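Local coordinates for tyrosine-protein phosphatase non-receptor type 18 (Homo sapiens, PDB 2OC3) that removes phosphate from phosphotyrosine in proteins, including autophosphorylated tyrosine kinases, and is represented here by its catalytic domain, at residues M176-K181 and Q193-S198; T115-W120 and G159-T164; M214-R219 and Y248-L253; K63-D68 and R144-W149. One frame throughout, in Å; residues are numbered along the deposited sequence.

All four contacts belong to one catalytic domain built round a mixed beta sheet. Along the chain, contacts 2 and 4 interlock: 63-68, 115-120, 144-149 and 159-164 come in that order. Contact 1 follows, then contact 3. Contacts 1 and 2 share the sheet, since strands 175-184 and 161-170 are neighbours in it; their centres are about 17 Å apart. Contact 3 joins two helices about 17 Å from contact 1, centre to centre, and Met214 and Ala218 touch Leu194. Contact 4 lies beside Ser234, which probably binds substrate. Its Tyr148 touches both contact 1 and contact 2, and Trp149 packs on contact 1, so loop 63-68, the phosphotyrosine-recognition loop, is tied through 144-149 to the sheet.

Contact 1 (M176-K181 and Q193-S198); sequences MLRTLK and QLQYMS
Met176 to Lys181 and Gln193 to Tyr196 run antiparallel, at 156° between their N-to-C directions, their axes 4.8 Å apart at closest approach. Arg178 and Gln193 form a hydrogen-bonded pair, with Arg178 N to Gln193 O at 2.8 Å and Gln193 N to Arg178 O at 2.9 Å. Met176 and Gln195 form a second such pair. Between them Leu177 and Leu194 make a non-hydrogen-bonded pair. CA-H...O contacts run there from Leu194 CA to Met176 O and from Leu177 CA to Gln193 O. The strands are the two arms of the hairpin 175-184 and 187-196 in the central sheet of the phosphatase domain. Leu177 and Leu194 lie on one face, where helix 209-222 packs; the side chains cross at a slant, with Leu177 CD1 3.7 Å from Leu194 CD2.

The other face is mixed: a polar cluster round Arg178, with Met176 CG over one face of its guanidinium. Arg178 and Gln193 lie side by side, pointing the same way. Arg178 NH1 donates to Gln193 OE1 at 2.8 Å. The same NH1 donates to Gln195 OE1 at 2.9 Å, and NH2 reaches that oxygen too, at 3.1 Å. Both acceptors sit in the guanidinium plane. Gln195, with CG anti to the backbone N (chi1 -172°) and its chain extended beyond, brings OE1 to this end of the guanidinium. A water also donates to Gln195 OE1. Arg178 NE makes a salt bridge with Glu168, and Trp149 adds a cation-pi contact, so the buried guanidinium is held on several sides. Gln193 NE2 binds Tyr148 OH and Gln195 NE2 binds Cys135 O.

Contact 2 (T115-W120 and G159-T164); sequences TLLDFW and GLFCIT
Phe119 N to Thr115 O, at 2.9 Å, is the shortest polar bond here and lies inside the first turn of helix 116-125, which presents Leu117 and Trp120 to Phe161 and Ile163. Trp120 N likewise bonds Leu116 O. The contact across to the strand is apolar. Trp120 CB stands over the face of the Phe161 ring, 3.7 Å from its centroid and 8° off the ring normal, a CH-pi contact. Leu117, its CG anti to the backbone N (chi1 172°), turns its end toward the strand, and Leu117 CD1 comes to the edge of the same ring, in its plane, 3.6 Å from Phe161 CD2.

The helix thus packs on the start of strand 161-170 in the central sheet of the phosphatase fold, away from the annotated sites. Further along, Ile163 and Trp120 meet tip to tip. Ile163 CD1 lies 3.6 Å from the centroid of the six-membered ring of Trp120, over its face, in a second CH-pi contact. Phe119 CD2 lies over the opposite face, toward the rim. Leu180 and Val182 of the next strand also touch Trp120, and Phe184 stacks on Phe161. The indole NE1 has a weak hydrogen bond to Tyr148 O.

Contact 3 (M214-R219 and Y248-L253); sequences MVEEAR and YVRQLL
Arg250 has CG anti to the backbone N (chi1 -174°), and its chain stays extended to NE; it crosses to the other helix and meets Val215, Glu216 and Arg219. Arg219 and Gln251 each bend at chi2 and reach toward each other, tip to tip. The amide of Gln251 stacks on the guanidinium of Arg219, the planes only 4° apart. Gln251 NE2 sits over the centre of that group, and Gln251 CD is 3.5 Å from Arg219 NE. The polar end of Arg219 is held by Asp247, whose OD2 makes a salt bridge with NH2. An alanine in place of Arg219 would probably leave Asp247 without this mate and the Gln251 amide without its flat partner, free to turn.

Arg250 is held by packing and by water. Glu216 CG lies over one face of its guanidinium, 3.5 Å from Arg250 NH2, while Arg219 CG comes to the edge, 3.8 Å from Arg250 NH1. Glu216 and Arg250 carry opposite charges but form no salt bridge, since Glu216 OE2 is 4.6 Å from Arg250 NE and well out of the guanidinium plane. One water joins them, 2.6 Å from Glu216 OE2 and 2.8 Å from Arg250 NE. Another links Arg250 NH2 to Glu216 O.

The pair is a surface helix-helix contact, its axes 11.4 Å apart at closest approach and 66° between their directions. Helix 238-254 begins within residues 233-239, which probably bind substrate, and packs against Met295 and Phe296 of helix 282-296. Helix 209-222 rests through Met214 and Ala218 on strands 187-196 and 130-133.

Contact 4 (K63-D68 and R144-W149); sequences KNRYKD and RCERYW
Tyr66 and Arg65 meet Arg144 and Cys145 where two loops of the phosphatase domain come together. Loop 63-68 holds the KNRY sequence of the phosphotyrosine-recognition loop of classical tyrosine phosphatases, and 144-149 corresponds to their KCxxYW motif, with Arg144 in place of the lysine.

One hydrogen bond joins the segments directly. Arg144 NH1 donates to Tyr66 OH at 3.0 Å, bent to 133° at the hydrogen, with the hydroxyl tilted from the guanidinium plane. NH1 lies at the edge of the tyrosine ring, and the two side chains cross at about a right angle. Arg144 bends at chi2 (-66°), and its CD ends 3.4 Å from Tyr66 OH. Ser234, which probably binds substrate, is hydrogen-bonded through OG to both Tyr66 OH and Arg144 O, linking the two loops.

Face packing comes second. Arg144 O lies over the centre of the Arg65 guanidinium, 3.3 Å from Arg65 CZ, and Cys145 CA is 3.5 Å from Arg65 NH2 on the same face. Arg65 NE is held by Gly110 O. An alanine in place of Arg65 would probably leave Gly110 O without this donor and open a gap beside Arg144 O.

Water supplies the third kind. One molecule lies at the edge of the Arg65 guanidinium and accepts from NH2 at 2.9 Å. Glu146, whose OE2 also forms a salt bridge with Lys143, receives that water's hydrogen at OE2, 2.6 Å away.

Contact 1 (M176-K181 and Q193-S198)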
# COMPACT_ATOMS: atom_id res chain seq x y z
N MET A 176 8.30 -12.36 4.71
CA MET A 176 9.66 -12.31 4.20
C MET A 176 10.16 -10.87 4.28
O MET A 176 9.41 -9.92 3.95
CB MET A 176 9.68 -12.80 2.75
CG MET A 176 10.88 -12.43 1.94
SD MET A 176 12.34 -13.24 2.53
CE MET A 176 12.12 -14.85 1.85
N LEU A 177 11.42 -10.67 4.66
CA LEU A 177 12.10 -9.37 4.63
C LEU A 177 13.29 -9.50 3.72
O LEU A 177 14.20 -10.27 4.00
CB LEU A 177 12.57 -8.97 6.01
CG LEU A 177 13.41 -7.66 6.10
CD1 LEU A 177 12.68 -6.43 5.64
CD2 LEU A 177 13.95 -7.41 7.52
N ARG A 178 13.33 -8.74 2.61
CA ARG A 178 14.44 -8.65 1.72
C ARG A 178 15.17 -7.33 1.90
O ARG A 178 14.56 -6.27 1.96
CB ARG A 178 14.01 -8.79 0.27
CG ARG A 178 13.22 -10.07 -0.04
CD ARG A 178 13.12 -10.36 -1.51
NE ARG A 178 12.45 -11.66 -1.74
CZ ARG A 178 11.13 -11.81 -1.76
NH1 ARG A 178 10.33 -10.78 -1.65
NH2 ARG A 178 10.59 -13.02 -1.92
N THR A 179 16.49 -7.38 1.97
CA THR A 179 17.33 -6.23 2.07
C THR A 179 17.91 -6.07 0.67
O THR A 179 18.62 -6.98 0.16
CB THR A 179 18.47 -6.49 3.08
OG1 THR A 179 17.89 -6.85 4.35
CG2 THR A 179 19.35 -5.25 3.24
N LEU A 180 17.60 -4.94 0.03
CA LEU A 180 17.97 -4.71 -1.33
C LEU A 180 18.96 -3.55 -1.40
O LEU A 180 18.89 -2.63 -0.58
CB LEU A 180 16.74 -4.30 -2.15
CG LEU A 180 15.59 -5.29 -2.15
CD1 LEU A 180 14.37 -4.75 -2.98
CD2 LEU A 180 16.06 -6.62 -2.73
N LYS A 181 19.83 -3.61 -2.40
CA LYS A 181 20.69 -2.48 -2.78
C LYS A 181 20.15 -2.05 -4.13
O LYS A 181 20.07 -2.88 -5.04
CB LYS A 181 22.17 -2.87 -2.91
CG LYS A 181 23.03 -1.75 -3.53
CD LYS A 181 24.52 -1.96 -3.36
CE LYS A 181 24.93 -3.23 -3.98
NZ LYS A 181 26.45 -3.33 -4.05
N GLN A 193 12.25 -4.54 1.62
CA GLN A 193 10.94 -5.00 1.13
C GLN A 193 10.39 -6.08 2.02
O GLN A 193 11.07 -7.10 2.27
CB GLN A 193 11.07 -5.55 -0.28
CG GLN A 193 9.75 -6.00 -0.93
CD GLN A 193 9.85 -7.28 -1.73
OE1 GLN A 193 10.80 -8.04 -1.57
NE2 GLN A 193 8.90 -7.50 -2.64
N LEU A 194 9.20 -5.85 2.54
CA LEU A 194 8.51 -6.83 3.31
C LEU A 194 7.43 -7.43 2.46
O LEU A 194 6.69 -6.67 1.84
CB LEU A 194 7.91 -6.21 4.55
CG LEU A 194 8.87 -5.80 5.67
CD1 LEU A 194 8.37 -4.58 6.50
CD2 LEU A 194 9.15 -6.98 6.56
N GLN A 195 7.33 -8.75 2.40
CA GLN A 195 6.35 -9.41 1.55
C GLN A 195 5.53 -10.35 2.40
O GLN A 195 6.06 -11.20 3.09
CB GLN A 195 7.02 -10.20 0.41
CG GLN A 195 5.94 -10.73 -0.58
CD GLN A 195 6.47 -11.63 -1.67
OE1 GLN A 195 7.68 -11.88 -1.77
NE2 GLN A 195 5.54 -12.12 -2.50
N TYR A 196 4.22 -10.18 2.38
CA TYR A 196 3.26 -11.07 3.03
C TYR A 196 3.06 -12.24 2.06
O TYR A 196 2.77 -12.03 0.86
CB TYR A 196 1.93 -10.32 3.31
CG TYR A 196 1.11 -11.01 4.34
CD1 TYR A 196 1.09 -10.56 5.63
CD2 TYR A 196 0.39 -12.17 4.05
CE1 TYR A 196 0.38 -11.24 6.62
CE2 TYR A 196 -0.30 -12.85 5.03
CZ TYR A 196 -0.31 -12.38 6.30
OH TYR A 196 -1.00 -13.09 7.30
N MET A 197 3.28 -13.47 2.56
CA MET A 197 3.51 -14.63 1.69
C MET A 197 2.34 -15.59 1.56
O MET A 197 2.41 -16.48 0.72
CB MET A 197 4.73 -15.44 2.20
CG MET A 197 5.98 -14.61 2.30
SD MET A 197 6.55 -13.88 0.77
CE MET A 197 7.17 -15.39 -0.04
N SER A 198 1.27 -15.40 2.35
CA SER A 198 0.18 -16.37 2.43
C SER A 198 -1.22 -15.77 2.46
O SER A 198 -2.16 -16.42 2.88
CB SER A 198 0.38 -17.19 3.69
OG SER A 198 0.29 -16.32 4.81
O HOH W 1 8.47 -14.19 -3.25

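Contact 2 (T115-W120 and G159-T164)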
# COMPACT_ATOMS: atom_id res chain seq x y z
N THR A 115 5.90 -1.79 -16.56
CA THR A 115 5.92 -0.69 -15.57
C THR A 115 6.94 -0.89 -14.43
O THR A 115 6.98 -0.10 -13.50
CB THR A 115 4.56 -0.36 -15.01
OG1 THR A 115 4.13 -1.40 -14.12
CG2 THR A 115 3.52 -0.12 -16.11
N LEU A 116 7.79 -1.91 -14.53
CA LEU A 116 8.86 -2.14 -13.54
C LEU A 116 9.74 -0.91 -13.36
O LEU A 116 10.08 -0.50 -12.27
CB LEU A 116 9.75 -3.31 -13.94
CG LEU A 116 9.20 -4.72 -13.75
CD1 LEU A 116 10.28 -5.73 -14.18
CD2 LEU A 116 8.81 -5.01 -12.30
N LEU A 117 10.12 -0.31 -14.48
CA LEU A 117 10.96 0.87 -14.45
C LEU A 117 10.22 2.00 -13.72
O LEU A 117 10.81 2.77 -12.91
CB LEU A 117 11.41 1.29 -15.88
CG LEU A 117 12.13 2.63 -15.99
CD1 LEU A 117 13.38 2.63 -15.11
CD2 LEU A 117 12.51 2.87 -17.44
N ASP A 118 8.92 2.16 -14.01
CA ASP A 118 8.15 3.21 -13.35
C ASP A 118 8.02 3.01 -11.84
O ASP A 118 8.07 3.96 -11.04
CB ASP A 118 6.79 3.35 -14.00
CG ASP A 118 6.87 3.79 -15.46
OD1 ASP A 118 7.86 4.48 -15.83
OD2 ASP A 118 5.92 3.44 -16.21
N PHE A 119 7.85 1.76 -11.43
CA PHE A 119 7.84 1.42 -10.02
C PHE A 119 9.13 1.86 -9.32
O PHE A 119 9.10 2.49 -8.27
CB PHE A 119 7.62 -0.09 -9.85
CG PHE A 119 7.60 -0.54 -8.45
CD1 PHE A 119 6.41 -0.54 -7.74
CD2 PHE A 119 8.74 -1.05 -7.85
CE1 PHE A 119 6.37 -1.02 -6.42
CE2 PHE A 119 8.71 -1.49 -6.55
CZ PHE A 119 7.53 -1.46 -5.83
N TRP A 120 10.28 1.58 -9.94
CA TRP A 120 11.56 2.04 -9.33
C TRP A 120 11.74 3.55 -9.40
O TRP A 120 12.27 4.15 -8.49
CB TRP A 120 12.75 1.27 -9.89
CG TRP A 120 12.80 -0.13 -9.34
CD1 TRP A 120 12.59 -1.30 -10.02
CD2 TRP A 120 13.03 -0.49 -7.97
NE1 TRP A 120 12.66 -2.35 -9.15
CE2 TRP A 120 12.96 -1.90 -7.90
CE3 TRP A 120 13.31 0.22 -6.82
CZ2 TRP A 120 13.14 -2.60 -6.69
CZ3 TRP A 120 13.52 -0.49 -5.63
CH2 TRP A 120 13.41 -1.88 -5.59
N GLY A 159 15.87 -1.03 -16.77
CA GLY A 159 16.29 0.25 -17.27
C GLY A 159 17.61 0.63 -16.62
O GLY A 159 18.54 -0.18 -16.52
N LEU A 160 17.63 1.86 -16.11
CA LEU A 160 18.80 2.42 -15.48
C LEU A 160 18.99 2.01 -13.99
O LEU A 160 19.94 2.48 -13.36
CB LEU A 160 18.72 3.94 -15.57
CG LEU A 160 18.78 4.57 -16.98
CD1 LEU A 160 18.59 6.09 -16.84
CD2 LEU A 160 20.11 4.24 -17.66
N PHE A 161 18.13 1.14 -13.46
CA PHE A 161 18.22 0.64 -12.07
C PHE A 161 18.83 -0.75 -12.02
O PHE A 161 18.44 -1.61 -12.79
CB PHE A 161 16.83 0.59 -11.43
CG PHE A 161 16.22 1.92 -11.23
CD1 PHE A 161 16.44 2.64 -10.08
CD2 PHE A 161 15.45 2.49 -12.22
CE1 PHE A 161 15.88 3.91 -9.94
CE2 PHE A 161 14.86 3.75 -12.05
CZ PHE A 161 15.10 4.45 -10.91
N CYS A 162 19.75 -0.98 -11.09
CA CYS A 162 20.33 -2.26 -10.83
C CYS A 162 19.96 -2.61 -9.40
O CYS A 162 20.34 -1.88 -8.47
CB CYS A 162 21.85 -2.21 -11.03
SG CYS A 162 22.61 -3.80 -10.67
N ILE A 163 19.19 -3.68 -9.25
CA ILE A 163 18.74 -4.15 -7.95
C ILE A 163 19.54 -5.38 -7.56
O ILE A 163 19.65 -6.33 -8.34
CB ILE A 163 17.22 -4.53 -7.98
CG1 ILE A 163 16.41 -3.51 -8.80
CG2 ILE A 163 16.68 -4.73 -6.53
CD1 ILE A 163 16.42 -2.13 -8.23
N THR A 164 20.13 -5.34 -6.36
CA THR A 164 20.92 -6.45 -5.82
C THR A 164 20.34 -6.93 -4.50
O THR A 164 19.94 -6.14 -3.68
CB THR A 164 22.36 -5.99 -5.59
OG1 THR A 164 22.92 -5.55 -6.84
CG2 THR A 164 23.22 -7.10 -5.05

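Contact 3 (M214-R219 and Y248-L253)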
# COMPACT_ATOMS: atom_id res chain seq x y z
N MET A 214 4.47 -7.45 10.62
CA MET A 214 4.96 -6.81 9.38
C MET A 214 4.99 -5.29 9.52
O MET A 214 5.96 -4.65 9.13
CB MET A 214 4.09 -7.26 8.21
CG MET A 214 4.54 -6.76 6.87
SD MET A 214 3.21 -7.04 5.63
CE MET A 214 4.10 -6.75 4.08
N VAL A 215 3.89 -4.73 10.03
CA VAL A 215 3.78 -3.28 10.23
C VAL A 215 4.79 -2.81 11.28
O VAL A 215 5.46 -1.81 11.08
CB VAL A 215 2.35 -2.88 10.60
CG1 VAL A 215 2.31 -1.41 11.04
CG2 VAL A 215 1.44 -3.05 9.40
N GLU A 216 4.91 -3.57 12.36
CA GLU A 216 5.88 -3.22 13.40
C GLU A 216 7.30 -3.16 12.83
O GLU A 216 8.07 -2.23 13.11
CB GLU A 216 5.81 -4.22 14.57
CG GLU A 216 4.50 -4.17 15.37
CD GLU A 216 4.19 -5.41 16.17
OE1 GLU A 216 4.97 -6.40 16.15
OE2 GLU A 216 3.11 -5.42 16.82
N GLU A 217 7.67 -4.17 12.05
CA GLU A 217 9.00 -4.17 11.46
C GLU A 217 9.17 -3.06 10.44
O GLU A 217 10.21 -2.40 10.39
CB GLU A 217 9.28 -5.52 10.83
CG GLU A 217 10.65 -5.61 10.12
CD GLU A 217 11.87 -5.34 11.01
OE1 GLU A 217 11.84 -5.60 12.22
OE2 GLU A 217 12.91 -4.89 10.48
N ALA A 218 8.17 -2.80 9.60
CA ALA A 218 8.28 -1.71 8.65
C ALA A 218 8.58 -0.40 9.35
O ALA A 218 9.34 0.40 8.85
CB ALA A 218 6.98 -1.55 7.84
N ARG A 219 7.90 -0.19 10.47
CA ARG A 219 8.10 1.06 11.20
C ARG A 219 9.47 1.15 11.83
O ARG A 219 10.04 2.25 11.91
CB ARG A 219 7.00 1.25 12.24
CG ARG A 219 5.72 1.83 11.61
CD ARG A 219 5.91 3.29 11.36
NE ARG A 219 4.90 3.83 10.48
CZ ARG A 219 5.01 4.99 9.85
NH1 ARG A 219 6.12 5.72 9.95
NH2 ARG A 219 4.01 5.39 9.06
N TYR A 248 -1.83 3.52 10.04
CA TYR A 248 -2.39 4.82 10.47
C TYR A 248 -2.90 4.74 11.92
O TYR A 248 -2.57 5.60 12.78
CB TYR A 248 -3.49 5.22 9.50
CG TYR A 248 -4.10 6.59 9.71
CD1 TYR A 248 -3.76 7.65 8.89
CD2 TYR A 248 -5.11 6.78 10.66
CE1 TYR A 248 -4.35 8.91 9.05
CE2 TYR A 248 -5.70 8.03 10.82
CZ TYR A 248 -5.30 9.07 10.02
OH TYR A 248 -5.88 10.33 10.14
N VAL A 249 -3.72 3.73 12.21
CA VAL A 249 -4.29 3.57 13.55
C VAL A 249 -3.19 3.29 14.57
O VAL A 249 -3.22 3.81 15.70
CB VAL A 249 -5.42 2.55 13.57
CG1 VAL A 249 -5.97 2.38 15.02
CG2 VAL A 249 -6.53 2.97 12.61
N ARG A 250 -2.20 2.50 14.19
CA ARG A 250 -1.10 2.22 15.11
C ARG A 250 -0.30 3.47 15.40
O ARG A 250 0.16 3.65 16.53
CB ARG A 250 -0.20 1.14 14.53
CG ARG A 250 0.90 0.67 15.46
CD ARG A 250 1.54 -0.60 14.96
NE ARG A 250 2.67 -0.97 15.83
CZ ARG A 250 3.89 -0.48 15.69
NH1 ARG A 250 4.24 0.35 14.73
NH2 ARG A 250 4.85 -0.87 16.55
N GLN A 251 -0.10 4.34 14.42
CA GLN A 251 0.60 5.59 14.66
C GLN A 251 -0.20 6.47 15.62
O GLN A 251 0.41 7.08 16.52
CB GLN A 251 0.88 6.31 13.37
CG GLN A 251 1.91 5.56 12.50
CD GLN A 251 3.24 5.33 13.22
OE1 GLN A 251 3.49 4.30 13.86
NE2 GLN A 251 4.10 6.32 13.09
N LEU A 252 -1.51 6.53 15.48
CA LEU A 252 -2.34 7.27 16.46
C LEU A 252 -2.14 6.70 17.85
O LEU A 252 -1.99 7.42 18.83
CB LEU A 252 -3.83 7.21 16.11
CG LEU A 252 -4.29 7.97 14.87
CD1 LEU A 252 -5.81 7.74 14.67
CD2 LEU A 252 -3.90 9.46 14.93
N LEU A 253 -2.16 5.38 17.96
CA LEU A 253 -2.05 4.72 19.26
C LEU A 253 -0.72 5.02 19.92
O LEU A 253 -0.66 5.41 21.11
CB LEU A 253 -2.20 3.21 19.08
CG LEU A 253 -2.21 2.33 20.32
CD1 LEU A 253 -3.44 2.64 21.16
CD2 LEU A 253 -2.18 0.88 19.90
O HOH W 2 7.72 -0.51 15.43
O HOH W 3 1.91 -3.19 17.34

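Contact 4 (K63-D68 and R144-W149)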
# COMPACT_ATOMS: atom_id res chain seq x y z
N LYS A 63 -0.71 0.75 -18.97
CA LYS A 63 0.04 0.80 -17.71
C LYS A 63 -0.81 0.44 -16.50
O LYS A 63 -0.29 0.47 -15.38
CB LYS A 63 0.70 2.17 -17.53
CG LYS A 63 1.58 2.61 -18.67
CD LYS A 63 2.04 4.03 -18.50
CE LYS A 63 2.80 4.60 -19.70
NZ LYS A 63 3.01 6.08 -19.50
N ASN A 64 -2.09 0.12 -16.69
CA ASN A 64 -2.99 -0.31 -15.63
C ASN A 64 -3.16 -1.82 -15.66
O ASN A 64 -3.51 -2.37 -16.69
CB ASN A 64 -4.35 0.35 -15.81
CG ASN A 64 -4.23 1.84 -15.79
OD1 ASN A 64 -3.48 2.40 -15.00
ND2 ASN A 64 -4.95 2.53 -16.72
N ARG A 65 -2.96 -2.46 -14.52
CA ARG A 65 -3.14 -3.92 -14.41
C ARG A 65 -4.58 -4.34 -14.62
O ARG A 65 -4.84 -5.43 -15.21
CB ARG A 65 -2.60 -4.40 -13.07
CG ARG A 65 -2.67 -5.90 -12.84
CD ARG A 65 -1.94 -6.33 -11.58
NE ARG A 65 -0.51 -6.33 -11.75
CZ ARG A 65 0.19 -7.27 -12.36
NH1 ARG A 65 -0.42 -8.32 -12.93
NH2 ARG A 65 1.49 -7.15 -12.41
N TYR A 66 -5.52 -3.56 -14.10
CA TYR A 66 -6.97 -3.86 -14.13
C TYR A 66 -7.72 -2.69 -14.77
O TYR A 66 -7.49 -1.53 -14.38
CB TYR A 66 -7.48 -4.13 -12.73
CG TYR A 66 -6.78 -5.30 -12.05
CD1 TYR A 66 -7.06 -6.62 -12.44
CD2 TYR A 66 -5.84 -5.09 -11.07
CE1 TYR A 66 -6.44 -7.68 -11.87
CE2 TYR A 66 -5.23 -6.14 -10.46
CZ TYR A 66 -5.52 -7.43 -10.86
OH TYR A 66 -4.87 -8.49 -10.24
N LYS A 67 -8.65 -2.97 -15.68
CA LYS A 67 -9.39 -1.89 -16.35
C LYS A 67 -10.28 -1.08 -15.40
O LYS A 67 -10.61 0.08 -15.68
CB LYS A 67 -10.23 -2.47 -17.49
CG LYS A 67 -9.40 -3.12 -18.60
CD LYS A 67 -10.32 -3.60 -19.75
N ASP A 68 -10.70 -1.70 -14.30
CA ASP A 68 -11.62 -1.05 -13.39
C ASP A 68 -10.92 -0.40 -12.20
O ASP A 68 -11.60 0.02 -11.26
CB ASP A 68 -12.73 -2.00 -12.91
CG ASP A 68 -12.23 -3.19 -12.10
OD1 ASP A 68 -11.06 -3.60 -12.25
OD2 ASP A 68 -13.03 -3.76 -11.32
N ARG A 144 -0.21 -11.94 -10.65
CA ARG A 144 -0.69 -10.83 -9.84
C ARG A 144 0.34 -9.71 -9.65
O ARG A 144 -0.04 -8.56 -9.37
CB ARG A 144 -1.14 -11.36 -8.47
CG ARG A 144 -2.38 -12.23 -8.54
CD ARG A 144 -3.62 -11.44 -8.98
NE ARG A 144 -4.82 -12.30 -8.92
CZ ARG A 144 -5.90 -12.15 -9.69
NH1 ARG A 144 -5.98 -11.21 -10.63
NH2 ARG A 144 -6.90 -12.99 -9.53
N CYS A 145 1.62 -10.00 -9.82
CA CYS A 145 2.67 -9.01 -9.71
C CYS A 145 3.92 -9.51 -10.35
O CYS A 145 4.31 -10.66 -10.07
CB CYS A 145 2.93 -8.73 -8.22
SG CYS A 145 4.08 -7.36 -7.86
N GLU A 146 4.61 -8.65 -11.11
CA GLU A 146 5.95 -9.00 -11.57
C GLU A 146 6.98 -8.93 -10.46
O GLU A 146 6.92 -8.03 -9.59
CB GLU A 146 6.36 -8.13 -12.74
CG GLU A 146 5.51 -8.35 -13.94
CD GLU A 146 5.58 -9.78 -14.47
OE1 GLU A 146 6.71 -10.25 -14.72
OE2 GLU A 146 4.54 -10.44 -14.55
N ARG A 147 7.97 -9.81 -10.50
CA ARG A 147 9.10 -9.74 -9.58
C ARG A 147 9.91 -8.50 -9.95
O ARG A 147 10.41 -8.37 -11.08
CB ARG A 147 9.97 -10.99 -9.66
CG ARG A 147 11.23 -10.83 -8.86
CD ARG A 147 11.91 -12.15 -8.63
NE ARG A 147 12.38 -12.77 -9.87
CZ ARG A 147 13.52 -12.46 -10.48
NH1 ARG A 147 14.32 -11.48 -10.04
NH2 ARG A 147 13.88 -13.12 -11.59
N TYR A 148 10.08 -7.61 -8.97
CA TYR A 148 10.89 -6.41 -9.12
C TYR A 148 12.12 -6.40 -8.25
O TYR A 148 12.90 -5.44 -8.30
CB TYR A 148 10.03 -5.20 -8.84
CG TYR A 148 9.34 -5.23 -7.48
CD1 TYR A 148 10.01 -4.82 -6.32
CD2 TYR A 148 7.99 -5.59 -7.37
CE1 TYR A 148 9.42 -4.81 -5.09
CE2 TYR A 148 7.37 -5.61 -6.09
CZ TYR A 148 8.09 -5.19 -4.97
OH TYR A 148 7.49 -5.13 -3.75
N TRP A 149 12.28 -7.43 -7.44
CA TRP A 149 13.44 -7.62 -6.55
C TRP A 149 14.38 -8.64 -7.18
O TRP A 149 14.00 -9.43 -8.05
CB TRP A 149 12.97 -8.07 -5.17
CG TRP A 149 12.21 -9.35 -5.17
CD1 TRP A 149 12.73 -10.59 -5.01
CD2 TRP A 149 10.78 -9.54 -5.37
NE1 TRP A 149 11.75 -11.54 -5.11
CE2 TRP A 149 10.55 -10.92 -5.34
CE3 TRP A 149 9.69 -8.67 -5.57
CZ2 TRP A 149 9.29 -11.46 -5.46
CZ3 TRP A 149 8.43 -9.23 -5.73
CH2 TRP A 149 8.25 -10.61 -5.70
O HOH W 4 2.36 -9.04 -14.40